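Local atomic coordinates of GGDEF and EAL domain-containing protein (Vibrio cholerae O1 str. 2010EL-1786, PDB entry 6PWK), a protein that probably acts as a receptor for the second messenger c-di-GMP, which it binds, in signalling that controls large adhesins and biofilm formation. Residues 36-39 with 40-44; 148-151 with 152-156; 311-314 with 315-318; 272-275 with 276-279; 372-375 with 376-380. All blocks are in the same frame, centred on the assembly; numbering follows the deposited sequence.

Along the chain the order is contact 1, contact 2, contact 4, contact 3 and contact 5. The first two belong to the GGDEF domain: the end of helix 28-41 touches the start of helix 148-164 through Trp38, Leu39 and Leu151, with centres about 14 Å apart. The other three belong to the EAL domain. Contacts 3 and 4 touch, centres about 11 Å apart, where Tyr316 and Thr317 meet Ile278, while contact 5, on helix 367-382, lies about 22 Å from contact 3, centre to centre. Contact 2 lines one c-di-GMP pocket and contact 4 another, their centres about 26 Å apart, so both domains of this receptor hold the dinucleotide.

Contact 1. Residues 36-39 with 40-44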
# COMPACT_ATOMS: atom_id res chain seq x y z
N SER A 36 2.08 30.42 9.61
CA SER A 36 1.69 30.95 10.91
C SER A 36 2.11 32.40 11.08
O SER A 36 1.41 33.18 11.74
CB SER A 36 2.28 30.09 12.03
OG SER A 36 1.73 30.43 13.29
N GLY A 37 3.25 32.79 10.50
CA GLY A 37 3.67 34.18 10.59
C GLY A 37 2.84 35.10 9.72
O GLY A 37 2.56 36.24 10.10
N TRP A 38 2.43 34.62 8.54
CA TRP A 38 1.58 35.41 7.67
C TRP A 38 0.20 35.64 8.29
O TRP A 38 -0.39 36.71 8.13
CB TRP A 38 1.46 34.73 6.31
CG TRP A 38 0.32 35.23 5.46
CD1 TRP A 38 0.21 36.46 4.88
CD2 TRP A 38 -0.86 34.50 5.10
NE1 TRP A 38 -0.97 36.54 4.18
CE2 TRP A 38 -1.64 35.35 4.30
CE3 TRP A 38 -1.32 33.21 5.37
CZ2 TRP A 38 -2.87 34.96 3.77
CZ3 TRP A 38 -2.54 32.82 4.84
CH2 TRP A 38 -3.30 33.69 4.05
N LEU A 39 -0.32 34.64 9.00
CA LEU A 39 -1.64 34.77 9.61
C LEU A 39 -1.61 35.76 10.77
O LEU A 39 -2.48 36.63 10.88
CB LEU A 39 -2.14 33.40 10.08
CG LEU A 39 -2.51 32.39 9.00
CD1 LEU A 39 -2.76 31.02 9.61
CD2 LEU A 39 -3.72 32.86 8.22
N SER A 40 -0.61 35.63 11.65
CA SER A 40 -0.58 36.44 12.87
C SER A 40 -0.35 37.92 12.57
O SER A 40 -0.85 38.78 13.30
CB SER A 40 0.49 35.92 13.82
OG SER A 40 1.73 35.78 13.16
N GLU A 41 0.39 38.24 11.51
CA GLU A 41 0.63 39.63 11.17
C GLU A 41 -0.57 40.25 10.47
O GLU A 41 -1.19 41.19 10.99
CB GLU A 41 1.88 39.76 10.28
CG GLU A 41 2.06 41.15 9.69
CD GLU A 41 3.15 41.20 8.64
OE1 GLU A 41 4.12 40.42 8.75
OE2 GLU A 41 3.04 42.02 7.70
N SER A 42 -0.92 39.74 9.30
CA SER A 42 -1.97 40.34 8.48
C SER A 42 -3.07 39.35 8.14
O SER A 42 -4.25 39.63 8.38
CB SER A 42 -1.38 40.93 7.20
OG SER A 42 -0.84 39.90 6.38
N GLY A 43 -2.72 38.19 7.59
CA GLY A 43 -3.71 37.27 7.08
C GLY A 43 -4.40 37.73 5.81
O GLY A 43 -5.38 37.11 5.41
N ILE A 44 -3.90 38.79 5.18
CA ILE A 44 -4.48 39.31 3.95
C ILE A 44 -3.76 38.66 2.78
O ILE A 44 -2.54 38.81 2.63
CB ILE A 44 -4.38 40.84 3.89
CG1 ILE A 44 -4.88 41.46 5.19
CG2 ILE A 44 -5.15 41.38 2.70
CD1 ILE A 44 -6.30 41.10 5.54
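Trp38 and the turn 42-44 close the end of helix 28-41, with the indole laid back over the chain that leaves it. CB points away from the turn, but CG stands anti to the backbone N (chi1 163°), which swings the ring toward the residues that follow. CD1 comes 3.9 Å from OG of Ser42. Next round the ring, NE1 gives its N-H to Ile44 O over 3.2 Å, in a nearly straight bond that stays in the indole plane yet meets the carbonyl from above its own plane rather than on a lone pair. CZ2 comes 3.7 Å from Gly43 O. Beneath the five-membered ring sits Gly43 CA, 4.2 Å from its centroid and 23° off the normal, a CH-pi contact. The backbone carbonyl of the same tryptophan takes two N-H groups, from Gly43 N at 2.8 Å and from Ser42 N, while Gly43 itself adopts a positive phi of 72° as the chain turns. Within the last turn of the helix, Ser40 OG folds back to Ser36 O at 3.0 Å, on a lone pair in the carbonyl plane, and Ser40 N reaches the same oxygen. Trp38 thus ties the departing chain to the helix end at two polar points, its carbonyl and its indole N-H, while one ring face packs on Gly43 CA and the buried side chain also touches Ile100 and Pro102 of strand 96-102 and Leu151 of helix 148-164.

Contact 2. Residues 148-151 with 152-156. With C2E (9,9'-[(2R,3R,3aS,5S,7aR,9R,10R,10aS,12S,14aR)-3,5,10,12-tetrahydroxy-5,12-dioxidooctahydro-2H,7H-difuro[3,2-d:3',2'-j][1,3,7,9,2,8]tetraoxadiphosphacyclododecine-2,9-diyl]bis(2-amino-1,9-dihydro-6H-purin-6-one)), chain D.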
# COMPACT_ATOMS: atom_id res chain seq x y z
N THR A 148 -4.86 28.04 11.49
CA THR A 148 -4.01 27.34 10.53
C THR A 148 -4.63 26.01 10.09
O THR A 148 -4.49 25.62 8.93
CB THR A 148 -2.61 27.12 11.10
OG1 THR A 148 -1.76 26.57 10.09
CG2 THR A 148 -2.64 26.19 12.31
N THR A 149 -5.33 25.32 10.99
CA THR A 149 -6.03 24.10 10.60
C THR A 149 -7.22 24.40 9.71
O THR A 149 -7.55 23.60 8.83
CB THR A 149 -6.49 23.32 11.84
OG1 THR A 149 -7.50 24.07 12.52
CG2 THR A 149 -5.32 23.09 12.79
N THR A 150 -7.86 25.55 9.92
CA THR A 150 -8.99 25.94 9.08
C THR A 150 -8.56 26.11 7.63
O THR A 150 -9.21 25.60 6.71
CB THR A 150 -9.61 27.24 9.61
OG1 THR A 150 -10.29 26.98 10.84
CG2 THR A 150 -10.59 27.83 8.60
N LEU A 151 -7.46 26.83 7.39
CA LEU A 151 -7.01 27.06 6.02
C LEU A 151 -6.57 25.76 5.36
O LEU A 151 -6.79 25.58 4.15
CB LEU A 151 -5.88 28.09 6.00
CG LEU A 151 -6.29 29.55 6.14
CD1 LEU A 151 -5.17 30.47 5.65
CD2 LEU A 151 -7.58 29.83 5.39
N LEU A 152 -5.96 24.86 6.12
CA LEU A 152 -5.57 23.57 5.55
C LEU A 152 -6.80 22.75 5.17
O LEU A 152 -6.80 22.06 4.14
CB LEU A 152 -4.69 22.80 6.53
CG LEU A 152 -3.32 23.41 6.84
CD1 LEU A 152 -2.57 22.56 7.87
CD2 LEU A 152 -2.50 23.56 5.57
N SER A 153 -7.86 22.82 5.97
CA SER A 153 -9.11 22.15 5.62
C SER A 153 -9.74 22.78 4.38
O SER A 153 -10.20 22.07 3.48
CB SER A 153 -10.08 22.19 6.80
OG SER A 153 -9.59 21.41 7.88
N LEU A 154 -9.78 24.11 4.33
CA LEU A 154 -10.27 24.79 3.13
C LEU A 154 -9.42 24.44 1.92
O LEU A 154 -9.95 24.24 0.82
CB LEU A 154 -10.27 26.30 3.36
CG LEU A 154 -11.40 26.90 4.19
CD1 LEU A 154 -10.96 28.19 4.84
CD2 LEU A 154 -12.62 27.13 3.32
N LEU A 155 -8.10 24.36 2.10
CA LEU A 155 -7.21 24.00 1.01
C LEU A 155 -7.49 22.59 0.52
O LEU A 155 -7.42 22.31 -0.69
CB LEU A 155 -5.76 24.14 1.47
CG LEU A 155 -4.67 24.65 0.53
CD1 LEU A 155 -5.20 25.70 -0.42
CD2 LEU A 155 -3.51 25.21 1.34
N ASP A 156 -7.83 21.68 1.44
CA ASP A 156 -8.10 20.30 1.06
C ASP A 156 -9.44 20.16 0.35
O ASP A 156 -9.56 19.41 -0.62
CB ASP A 156 -8.05 19.41 2.30
CG ASP A 156 -7.81 17.95 1.97
OD1 ASP A 156 -7.40 17.65 0.83
OD2 ASP A 156 -8.04 17.09 2.85
P1 C2E D . -7.46 15.54 8.70
O2P C2E D . -6.80 14.48 7.87
O1P C2E D . -8.68 14.86 9.25
O5' C2E D . -6.65 15.93 10.06
C5' C2E D . -7.34 16.47 11.15
C4' C2E D . -6.21 16.69 12.18
O4' C2E D . -5.65 15.55 12.46
C3' C2E D . -5.08 17.40 11.40
O3' C2E D . -5.21 18.74 11.42
C2' C2E D . -3.79 16.95 12.11
O2' C2E D . -3.37 17.96 13.12
C1' C2E D . -4.11 15.87 12.78
N9 C2E D . -3.23 14.76 12.50
C8 C2E D . -3.81 14.48 11.30
N7 C2E D . -3.14 13.42 10.79
C5 C2E D . -2.18 13.05 11.65
C6 C2E D . -1.10 11.95 11.66
O6 C2E D . -0.98 11.18 10.76
N1 C2E D . -0.18 11.81 12.76
C2 C2E D . -0.27 12.72 13.89
N2 C2E D . 0.60 12.67 15.06
N3 C2E D . -1.30 13.75 13.86
C4 C2E D . -2.25 13.89 12.71
P11 C2E D . -4.18 19.49 10.35
O21 C2E D . -2.75 19.01 10.25
O11 C2E D . -4.05 20.91 10.83
O5A C2E D . -5.06 19.60 8.95
C5A C2E D . -6.45 19.52 9.08
C4A C2E D . -7.03 19.27 7.75
O4A C2E D . -6.38 19.94 6.83
C3A C2E D . -6.85 17.64 7.39
O3A C2E D . -8.03 16.85 7.86
C2A C2E D . -6.79 17.58 6.17
O2A C2E D . -8.19 17.49 5.62
C1A C2E D . -6.05 18.95 5.73
N91 C2E D . -4.75 18.80 5.58
C81 C2E D . -3.78 18.94 6.50
N71 C2E D . -2.62 18.70 5.86
C51 C2E D . -2.89 18.42 4.59
C61 C2E D . -1.99 18.06 3.41
O61 C2E D . -0.83 18.01 3.58
N11 C2E D . -2.53 17.80 2.11
C21 C2E D . -3.95 17.86 1.90
N21 C2E D . -4.51 17.59 0.58
N31 C2E D . -4.80 18.20 3.04
C41 C2E D . -4.23 18.48 4.40
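Thr148 begins helix 148-164 by offering its carbonyl O to Leu152 N, with CG of Leu152 resting 3.3 Å from the same oxygen. Thr149 O takes two donors from opposite faces of its plane, Ser153 N at 3.0 Å and Ser153 OG at 3.1 Å. The hydroxyl of Thr149 lies between its backbone N and carbonyl carbon (chi1 67°), and the methyl CG2 instead approaches the c-di-GMP phosphate oxygen O11, at 3.2 Å. At Thr150 the hydroxyl bonds Ser147 just before the helix, whereas CG2 runs beside the leucine one turn on and meets Leu154 CD1 at 3.8 Å. The side chain of Leu151 crosses Leu154 at a slant through CD2, and its backbone O receives Leu155 N. Farther on, Asp156 grips the ligand with both carboxylate oxygens: OD1 accepts the guanine amino group N21 at 2.9 Å, and OD2 accepts the ribose hydroxyl O2A at 2.8 Å while also forming a salt bridge to Lys184. The helix is therefore two-sided, with Leu151 and Leu155 turned to helix 28-41 and the sheet, while Thr149, Leu152, Ser153 and Asp156 line the dinucleotide pocket. Lys184 probably helps keep Asp156 ionised, as suits its role as acceptor.

Contact 3. Residues 311-314 with 315-318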
# COMPACT_ATOMS: atom_id res chain seq x y z
N VAL A 311 -6.92 1.38 -15.70
CA VAL A 311 -5.58 1.70 -16.18
C VAL A 311 -4.56 1.80 -15.05
O VAL A 311 -3.37 1.58 -15.27
CB VAL A 311 -5.60 3.00 -17.02
CG1 VAL A 311 -6.96 3.19 -17.67
CG2 VAL A 311 -5.22 4.22 -16.17
N ASN A 312 -5.00 2.10 -13.82
CA ASN A 312 -4.09 2.23 -12.70
C ASN A 312 -4.09 1.02 -11.78
O ASN A 312 -3.04 0.68 -11.22
CB ASN A 312 -4.42 3.48 -11.87
CG ASN A 312 -4.30 4.76 -12.68
OD1 ASN A 312 -3.38 4.92 -13.47
ND2 ASN A 312 -5.25 5.67 -12.47
N GLU A 313 -5.23 0.36 -11.61
CA GLU A 313 -5.34 -0.84 -10.77
C GLU A 313 -6.00 -1.97 -11.56
O GLU A 313 -7.09 -2.43 -11.21
CB GLU A 313 -6.13 -0.53 -9.50
CG GLU A 313 -5.57 0.61 -8.67
CD GLU A 313 -4.27 0.26 -7.97
OE1 GLU A 313 -3.92 -0.94 -7.95
OE2 GLU A 313 -3.61 1.17 -7.45
N PRO A 314 -5.37 -2.44 -12.64
CA PRO A 314 -6.03 -3.46 -13.47
C PRO A 314 -6.23 -4.78 -12.76
O PRO A 314 -7.20 -5.48 -13.04
CB PRO A 314 -5.07 -3.61 -14.67
CG PRO A 314 -4.09 -2.48 -14.56
CD PRO A 314 -4.01 -2.14 -13.11
N HIS A 315 -5.34 -5.13 -11.83
CA HIS A 315 -5.42 -6.44 -11.19
C HIS A 315 -6.46 -6.46 -10.08
O HIS A 315 -7.21 -7.43 -9.96
CB HIS A 315 -4.04 -6.84 -10.67
CG HIS A 315 -2.97 -6.79 -11.73
ND1 HIS A 315 -1.96 -5.87 -11.72
CD2 HIS A 315 -2.79 -7.55 -12.83
CE1 HIS A 315 -1.18 -6.06 -12.78
NE2 HIS A 315 -1.67 -7.08 -13.47
N TYR A 316 -6.51 -5.41 -9.25
CA TYR A 316 -7.63 -5.27 -8.32
C TYR A 316 -8.95 -5.23 -9.08
O TYR A 316 -9.93 -5.86 -8.66
CB TYR A 316 -7.47 -4.00 -7.48
CG TYR A 316 -6.48 -4.10 -6.34
CD1 TYR A 316 -6.73 -4.91 -5.24
CD2 TYR A 316 -5.32 -3.34 -6.35
CE1 TYR A 316 -5.83 -4.98 -4.19
CE2 TYR A 316 -4.42 -3.41 -5.31
CZ TYR A 316 -4.68 -4.23 -4.23
OH TYR A 316 -3.78 -4.29 -3.20
N THR A 317 -8.99 -4.49 -10.19
CA THR A 317 -10.23 -4.35 -10.95
C THR A 317 -10.67 -5.68 -11.55
O THR A 317 -11.85 -6.02 -11.53
CB THR A 317 -10.06 -3.29 -12.04
OG1 THR A 317 -9.47 -2.11 -11.47
CG2 THR A 317 -11.40 -2.93 -12.65
N ALA A 318 -9.72 -6.44 -12.10
CA ALA A 318 -10.07 -7.73 -12.69
C ALA A 318 -10.56 -8.71 -11.63
O ALA A 318 -11.46 -9.51 -11.89
CB ALA A 318 -8.87 -8.31 -13.43
O HOH W 1 -3.87 -3.52 -9.55
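Glu313 O, at the N-cap position of helix 314-326, receives the backbone N-H of Thr317 in a bond 3.0 Å long with an N-H...O angle of 154°. The Thr317 hydroxyl is modelled near the same oxygen, but so close that its length carries no meaning and the bond is doubtful; Cys309 O is a weak alternative acceptor for it. The next bond of the first turn runs from Ala318 N to Pro314 O, at 2.9 Å. Pro314 fills the first helical position, where its lack of an N-H costs no helical bond. The Glu313 side chain bends at CG (chi2 -71°) and runs alongside Tyr316, bringing OE1 to the ring edge, in the ring plane, nearest to Tyr316 CD2. Carboxylate and ring planes are turned 58° apart. A water donates to Glu313 OE1 at 3.0 Å and accepts from Tyr316 N at 3.3 Å, so the carboxylate serves a first-turn N-H through one molecule. Pro281 of the second subunit also packs against Tyr316, and Ile278 of helix 275-278 touches both Tyr316 and Thr317. This is a helix-to-helix turn with proline opening the second helix, set in the crossover from strand 301-305 to the parallel strand 330-336 of the EAL domain's TIM-like barrel.

Contact 4. Residues 272-275 with 276-279. With MG (magnesium ion), chain E; C2E (9,9'-[(2R,3R,3aS,5S,7aR,9R,10R,10aS,12S,14aR)-3,5,10,12-tetrahydroxy-5,12-dioxidooctahydro-2H,7H-difuro[3,2-d:3',2'-j][1,3,7,9,2,8]tetraoxadiphosphacyclododecine-2,9-diyl]bis(2-amino-1,9-dihydro-6H-purin-6-one)), chain C.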
# COMPACT_ATOMS: atom_id res chain seq x y z
N ASN A 272 -22.40 3.23 -8.69
CA ASN A 272 -21.04 3.74 -8.77
C ASN A 272 -20.16 3.12 -7.69
O ASN A 272 -20.59 2.94 -6.54
CB ASN A 272 -21.02 5.27 -8.64
CG ASN A 272 -21.69 5.97 -9.80
OD1 ASN A 272 -21.12 6.08 -10.88
ND2 ASN A 272 -22.91 6.45 -9.58
N ILE A 273 -18.93 2.80 -8.05
CA ILE A 273 -17.95 2.23 -7.13
C ILE A 273 -16.70 3.10 -7.16
O ILE A 273 -16.18 3.41 -8.24
CB ILE A 273 -17.59 0.77 -7.49
CG1 ILE A 273 -18.85 -0.09 -7.58
CG2 ILE A 273 -16.62 0.19 -6.47
CD1 ILE A 273 -19.60 -0.24 -6.27
N ALA A 274 -16.23 3.51 -5.99
CA ALA A 274 -15.01 4.30 -5.92
C ALA A 274 -13.79 3.42 -6.15
O ALA A 274 -13.83 2.20 -5.96
CB ALA A 274 -14.91 5.01 -4.57
N GLN A 275 -12.69 4.06 -6.56
CA GLN A 275 -11.46 3.31 -6.82
C GLN A 275 -10.88 2.74 -5.53
O GLN A 275 -10.41 1.59 -5.51
CB GLN A 275 -10.44 4.19 -7.53
CG GLN A 275 -9.08 3.53 -7.71
CD GLN A 275 -8.17 4.29 -8.66
OE1 GLN A 275 -8.64 5.07 -9.49
NE2 GLN A 275 -6.87 4.07 -8.54
N GLY A 276 -10.90 3.52 -4.45
CA GLY A 276 -10.36 3.05 -3.18
C GLY A 276 -11.07 1.84 -2.62
O GLY A 276 -10.49 1.12 -1.80
N SER A 277 -12.30 1.58 -3.05
CA SER A 277 -13.01 0.38 -2.61
C SER A 277 -12.54 -0.85 -3.37
O SER A 277 -12.43 -1.94 -2.79
CB SER A 277 -14.52 0.57 -2.77
OG SER A 277 -14.96 1.74 -2.10
N ILE A 278 -12.24 -0.69 -4.66
CA ILE A 278 -11.85 -1.83 -5.49
C ILE A 278 -10.46 -2.33 -5.11
O ILE A 278 -10.17 -3.53 -5.22
CB ILE A 278 -11.95 -1.43 -6.98
CG1 ILE A 278 -13.38 -1.63 -7.47
CG2 ILE A 278 -10.95 -2.19 -7.84
CD1 ILE A 278 -13.65 -1.07 -8.84
N SER A 279 -9.58 -1.44 -4.64
CA SER A 279 -8.26 -1.84 -4.17
C SER A 279 -8.28 -2.39 -2.75
O SER A 279 -7.21 -2.58 -2.16
CB SER A 279 -7.30 -0.65 -4.26
OG SER A 279 -7.81 0.48 -3.59
MG MG E . -21.12 7.17 -12.93
P1 C2E C . -20.90 10.60 -11.91
O2P C2E C . -20.70 9.14 -12.18
O1P C2E C . -20.39 11.30 -13.14
O5' C2E C . -22.49 10.99 -11.84
C5' C2E C . -22.95 12.02 -12.65
C4' C2E C . -22.97 13.30 -11.77
O4' C2E C . -23.29 14.34 -12.49
C3' C2E C . -24.09 13.23 -10.72
O3' C2E C . -23.84 14.21 -9.82
C2' C2E C . -25.30 13.66 -11.56
O2' C2E C . -26.43 14.07 -10.68
C1' C2E C . -24.80 14.73 -12.11
N9 C2E C . -25.35 15.26 -13.34
C8 C2E C . -26.08 14.19 -13.73
N7 C2E C . -26.66 14.52 -14.91
C5 C2E C . -26.29 15.76 -15.23
C6 C2E C . -26.59 16.69 -16.42
O6 C2E C . -27.30 16.37 -17.31
N1 C2E C . -26.00 18.00 -16.46
C2 C2E C . -25.12 18.46 -15.41
N2 C2E C . -24.50 19.78 -15.41
N3 C2E C . -24.86 17.55 -14.31
C4 C2E C . -25.47 16.19 -14.26
P11 C2E C . -23.85 13.66 -8.26
O21 C2E C . -25.17 13.20 -7.68
O11 C2E C . -23.44 14.83 -7.40
O5A C2E C . -22.63 12.55 -8.29
C5A C2E C . -21.37 13.16 -8.34
C4A C2E C . -20.31 12.13 -8.25
O4A C2E C . -20.32 11.60 -7.06
C3A C2E C . -20.61 10.89 -9.35
O3A C2E C . -19.97 11.20 -10.68
C2A C2E C . -20.10 9.89 -8.86
O2A C2E C . -18.66 9.77 -9.30
C1A C2E C . -20.21 10.10 -7.26
N91 C2E C . -21.25 9.47 -6.77
C81 C2E C . -22.54 9.83 -6.76
N71 C2E C . -23.21 8.84 -6.15
C51 C2E C . -22.34 7.90 -5.80
C61 C2E C . -22.51 6.56 -5.09
O61 C2E C . -23.59 6.23 -4.75
N11 C2E C . -21.38 5.72 -4.83
C21 C2E C . -20.07 6.13 -5.24
N21 C2E C . -18.92 5.27 -4.97
N31 C2E C . -19.92 7.41 -5.92
C41 C2E C . -21.10 8.29 -6.19
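From Ile273, still extended after strand 269-272, the chain passes through Ala274 at the N-cap position into the short helix 275-278, and Gln275 O takes Ser279 N at 3.3 Å, nearly along the C=O axis. Ser277 N to Ala274 O and Ile278 N to Gln275 O are weak bonds. Across this bend the two isoleucines cross at about a right angle, CG2 of Ile273 lying 3.8 Å from CG1 of Ile278. With Ile273 CG1 beside the backbone N (chi1 -54°), the CG2 methyl is left anti to that N and turned toward the helix. Ser277 points its OG to Asp249 and Ser245. Asp249 also accepts the backbone N of Ala274 and bonds the ligand, which places Ser277 in the second shell, where it probably helps position that carboxylate. On the ligand side, Asn272 O approaches the guanine amino atom N21 to 3.3 Å, and Ala274 CB lies 4.0 Å from N21. Asn272 joins Glu218, Glu304 and Asp334 round the magnesium, which the c-di-GMP phosphate oxygen O2P meets at 2.1 Å. TIM-like barrels carry their sites at the C-terminal ends of the strands, and here the end of strand 269-272 serves the EAL domain's c-di-GMP and magnesium site.

Contact 5. Residues 372-375 with 376-380; sequences TLTS and ISRTA
Ser375 and Thr379, one turn apart on helix 367-382, are joined twice over. Thr379 N and Thr379 OG1 reach Ser375 O from opposite faces of its plane, the hydroxyl at 3.1 Å, because OG1 lies anti to the carbonyl carbon and beside the backbone N (chi1 -65°). Among the backbone bonds, Ile376 N to Thr372 O is 3.1 Å long and almost straight at 172°, and Arg378 N to Thr374 O is 3.0 Å long. Between them Ser377 N is shared weakly by Leu373 O and Thr374 O. The hydroxyl of Ser377 also turns back to Leu373 O, but the modelled separation is too short to be trusted as a length. Ile376 packs its CG1 on the backbone carbonyl of Leu373, 3.4 Å from Leu373 O, with CG1 set between its own backbone N and carbonyl carbon (chi1 69°). The carbon-carbon contact is made by its other branch, where CG2 meets Thr372 CG2 at 4.3 Å. On the outer side, the extended chain of Arg378 carries NH1 to 4.3 Å from Thr374 CG2, an oblique approach, while the Thr374 hydroxyl bonds Lys370 O. The helix bridges strand 353-356 and the parallel strand 386-389: Leu373 and Ile376 lie on Leu356, Ala380 packs on Val354, and Ile376 O accepts a hydrogen bond from Tyr336 OH in strand 330-336, while His404 touches Leu373 and Thr374, and Phe405 touches Arg378.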
# COMPACT_ATOMS: atom_id res chain seq x y z
N THR A 372 -11.30 12.18 -31.37
CA THR A 372 -11.16 11.19 -30.31
C THR A 372 -12.50 10.56 -29.95
O THR A 372 -12.58 9.36 -29.67
CB THR A 372 -10.52 11.84 -29.08
OG1 THR A 372 -9.14 12.13 -29.34
CG2 THR A 372 -10.61 10.93 -27.86
N LEU A 373 -13.57 11.36 -29.98
CA LEU A 373 -14.89 10.85 -29.61
C LEU A 373 -15.36 9.77 -30.57
O LEU A 373 -15.91 8.74 -30.14
CB LEU A 373 -15.89 12.00 -29.54
CG LEU A 373 -17.34 11.63 -29.21
CD1 LEU A 373 -17.43 10.86 -27.91
CD2 LEU A 373 -18.20 12.89 -29.15
N THR A 374 -15.17 9.97 -31.88
CA THR A 374 -15.58 8.96 -32.85
C THR A 374 -14.74 7.70 -32.73
O THR A 374 -15.26 6.58 -32.84
CB THR A 374 -15.49 9.51 -34.27
OG1 THR A 374 -15.99 10.85 -34.31
CG2 THR A 374 -16.31 8.65 -35.22
N SER A 375 -13.43 7.86 -32.50
CA SER A 375 -12.53 6.71 -32.46
C SER A 375 -12.87 5.78 -31.31
O SER A 375 -12.94 4.56 -31.49
CB SER A 375 -11.08 7.19 -32.35
OG SER A 375 -10.19 6.10 -32.26
N ILE A 376 -13.09 6.33 -30.11
CA ILE A 376 -13.45 5.49 -28.98
C ILE A 376 -14.87 4.97 -29.09
O ILE A 376 -15.23 3.99 -28.42
CB ILE A 376 -13.25 6.26 -27.65
CG1 ILE A 376 -14.28 7.38 -27.51
CG2 ILE A 376 -11.84 6.83 -27.58
CD1 ILE A 376 -14.17 8.14 -26.20
N SER A 377 -15.70 5.59 -29.93
CA SER A 377 -17.07 5.11 -30.12
C SER A 377 -17.09 3.85 -30.97
O SER A 377 -17.79 2.89 -30.65
CB SER A 377 -17.92 6.21 -30.75
OG SER A 377 -17.80 7.43 -30.03
N ARG A 378 -16.34 3.85 -32.07
CA ARG A 378 -16.25 2.67 -32.92
C ARG A 378 -15.66 1.49 -32.15
O ARG A 378 -16.17 0.37 -32.24
CB ARG A 378 -15.40 2.97 -34.16
CG ARG A 378 -16.16 3.43 -35.38
CD ARG A 378 -15.34 3.16 -36.63
NE ARG A 378 -15.92 3.76 -37.83
CZ ARG A 378 -15.54 4.92 -38.34
NH1 ARG A 378 -14.57 5.62 -37.76
NH2 ARG A 378 -16.12 5.39 -39.44
N THR A 379 -14.59 1.74 -31.40
CA THR A 379 -13.90 0.66 -30.69
C THR A 379 -14.85 -0.11 -29.78
O THR A 379 -14.79 -1.34 -29.72
CB THR A 379 -12.74 1.24 -29.88
OG1 THR A 379 -11.75 1.78 -30.77
CG2 THR A 379 -12.10 0.17 -29.00
N ALA A 380 -15.74 0.60 -29.09
CA ALA A 380 -16.68 -0.08 -28.20
C ALA A 380 -17.73 -0.85 -29.00
O ALA A 380 -18.01 -2.02 -28.70
CB ALA A 380 -17.34 0.93 -27.27